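PTS system, cellobiose-specific IIA component (Bacillus anthracis, PDB 3K1S) probably carries phosphate as the IIA component of a phosphotransferase system that takes up and phosphorylates cellobiose. Local coordinates at residues L17-A22 and D83-A88. Sequence-based numbering, arbitrary orientation.
Sequences LNSGNA and DHLMNA. With MG (magnesium ion), chain M.
Ser19 sits against the backbone of helix 76-108 between His84 and Ala88. Ser19 OG lies 3.1 Å from Leu85 CA, and it also meets the Leu85 side chain at CB and, equally near at 3.4 Å, at CD1. Ser19 CB rests 3.6 Å from the carbonyl O of His84. On the C-terminal side, Ala88 CB fills the next position, 3.4 Å from Ser19 O and meeting Ala22 CB methyl to methyl at 3.9 Å. Such small side chains let the axes of segments 17-22 and 83-88 approach to 8.4 Å, running in the same general direction at 27°. Helix 10-34 here packs on helix 76-108, with helix 38-67, running the other way, as the third member of the up-down-up three-helix bundle, a spectrin repeat-like arrangement found in the lactose/cellobiose IIA family. The hydroxyl of Ser19 is turned beside its own backbone N (chi1 -61°) and hydrogen-bonds to the carbonyl O of Leu15, one turn back, which satisfies this buried polar group within its own helix. With CG anti to its backbone N (chi1 173°), Leu85 brings CD1 beside the Ser19 hydroxyl and also touches Ala55 and Gln59 of helix 38-67. The His84 side chain starts toward helix 10-34, touches Ile16 there, and turns its ring off to pack edge-to-face with His80. Across helix 76-108, Asp83 turns toward the other subunits: its OD1 binds magnesium at 2.1 Å, while OD2 accepts a hydrogen bond from a metal-bound water. Asp83 OD1 of the second and third subunits completes the ion's six ligands, three carboxylate oxygens and three waters.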
loop_
_atom_site.group_PDB
_atom_site.type_symbol
_atom_site.label_atom_id
_atom_site.label_comp_id
_atom_site.label_asym_id
_atom_site.label_seq_id
_atom_site.Cartn_x
_atom_site.Cartn_y
_atom_site.Cartn_z
ATOM N N LEU A 17 -10.852 -7.537 -9.900
ATOM C CA LEU A 17 -11.796 -6.723 -10.662
ATOM C C LEU A 17 -12.316 -5.532 -9.845
ATOM O O LEU A 17 -12.169 -4.377 -10.256
ATOM C CB LEU A 17 -12.966 -7.577 -11.170
ATOM C CG LEU A 17 -14.058 -6.900 -12.008
ATOM C CD1 LEU A 17 -13.495 -6.367 -13.313
ATOM C CD2 LEU A 17 -15.188 -7.880 -12.281
ATOM N N ASN A 18 -12.915 -5.834 -8.693
ATOM C CA ASN A 18 -13.559 -4.836 -7.837
ATOM C C ASN A 18 -12.565 -3.883 -7.173
ATOM O O ASN A 18 -12.750 -2.664 -7.214
ATOM C CB ASN A 18 -14.449 -5.525 -6.789
ATOM C CG ASN A 18 -15.651 -6.218 -7.413
ATOM O OD1 ASN A 18 -16.671 -5.582 -7.698
ATOM N ND2 ASN A 18 -15.536 -7.528 -7.625
ATOM N N SER A 19 -11.520 -4.442 -6.565
ATOM C CA SER A 19 -10.418 -3.649 -6.005
ATOM C C SER A 19 -9.762 -2.749 -7.052
ATOM O O SER A 19 -9.450 -1.593 -6.770
ATOM C CB SER A 19 -9.352 -4.559 -5.387
ATOM O OG SER A 19 -9.889 -5.324 -4.324
ATOM N N GLY A 20 -9.544 -3.287 -8.250
ATOM C CA GLY A 20 -8.957 -2.527 -9.350
ATOM C C GLY A 20 -9.831 -1.346 -9.720
ATOM O O GLY A 20 -9.340 -0.228 -9.890
ATOM N N ASN A 21 -11.133 -1.592 -9.840
ATOM C CA ASN A 21 -12.103 -0.525 -10.092
ATOM C C ASN A 21 -12.170 0.490 -8.946
ATOM O O ASN A 21 -12.340 1.688 -9.181
ATOM C CB ASN A 21 -13.485 -1.107 -10.393
ATOM C CG ASN A 21 -13.541 -1.834 -11.735
ATOM O OD1 ASN A 21 -12.675 -1.652 -12.593
ATOM N ND2 ASN A 21 -14.572 -2.649 -11.922
ATOM N N ALA A 22 -12.016 0.015 -7.710
ATOM C CA ALA A 22 -11.919 0.912 -6.555
ATOM C C ALA A 22 -10.713 1.838 -6.695
ATOM O O ALA A 22 -10.851 3.055 -6.591
ATOM C CB ALA A 22 -11.846 0.126 -5.253
ATOM N N ASP A 83 -3.322 -8.299 -2.104
ATOM C CA ASP A 83 -2.516 -7.086 -2.217
ATOM C C ASP A 83 -3.331 -5.968 -2.863
ATOM O O ASP A 83 -3.361 -4.836 -2.365
ATOM C CB ASP A 83 -1.239 -7.348 -3.031
ATOM C CG ASP A 83 -0.145 -8.043 -2.225
ATOM O OD1 ASP A 83 -0.066 -7.849 -0.992
ATOM O OD2 ASP A 83 0.667 -8.771 -2.839
ATOM N N HIS A 84 -4.008 -6.295 -3.961
ATOM C CA HIS A 84 -4.851 -5.321 -4.661
ATOM C C HIS A 84 -5.975 -4.765 -3.791
ATOM O O HIS A 84 -6.235 -3.564 -3.824
ATOM C CB HIS A 84 -5.406 -5.890 -5.971
ATOM C CG HIS A 84 -4.447 -5.806 -7.113
ATOM N ND1 HIS A 84 -3.954 -4.607 -7.584
ATOM C CD2 HIS A 84 -3.882 -6.771 -7.878
ATOM C CE1 HIS A 84 -3.127 -4.836 -8.589
ATOM N NE2 HIS A 84 -3.064 -6.142 -8.786
ATOM N N LEU A 85 -6.631 -5.626 -3.012
ATOM C CA LEU A 85 -7.729 -5.186 -2.146
ATOM C C LEU A 85 -7.228 -4.202 -1.102
ATOM O O LEU A 85 -7.774 -3.106 -0.963
ATOM C CB LEU A 85 -8.419 -6.369 -1.464
ATOM C CG LEU A 85 -9.473 -6.028 -0.393
ATOM C CD1 LEU A 85 -10.662 -5.299 -0.998
ATOM C CD2 LEU A 85 -9.935 -7.272 0.332
HETATM N N MSE A 86 -6.186 -4.600 -0.377
HETATM C CA MSE A 86 -5.564 -3.741 0.625
HETATM C C MSE A 86 -4.955 -2.470 0.019
HETATM O O MSE A 86 -4.993 -1.408 0.645
HETATM C CB MSE A 86 -4.523 -4.518 1.449
HETATM C CG MSE A 86 -5.150 -5.564 2.367
HETATM SE SE MSE A 86 -6.350 -4.781 3.722
HETATM C CE MSE A 86 -4.989 -4.166 4.991
ATOM N N ASN A 87 -4.413 -2.581 -1.192
ATOM C CA ASN A 87 -3.899 -1.420 -1.924
ATOM C C ASN A 87 -4.979 -0.397 -2.289
ATOM O O ASN A 87 -4.773 0.810 -2.148
ATOM C CB ASN A 87 -3.154 -1.845 -3.196
ATOM C CG ASN A 87 -2.423 -0.685 -3.843
ATOM O OD1 ASN A 87 -1.611 -0.024 -3.201
ATOM N ND2 ASN A 87 -2.724 -0.418 -5.109
ATOM N N ALA A 88 -6.119 -0.890 -2.767
ATOM C CA ALA A 88 -7.265 -0.040 -3.108
ATOM C C ALA A 88 -7.732 0.763 -1.898
ATOM O O ALA A 88 -8.018 1.955 -2.000
ATOM C CB ALA A 88 -8.406 -0.891 -3.662
HETATM MG MG MG M . 0.197 -9.060 0.672
HETATM O O HOH W 1 1.603 -10.111 -0.593
HETATM O O HOH W 2 -1.233 -10.031 0.087
HETATM O O HOH W 3 0.643 -9.989 2.505
#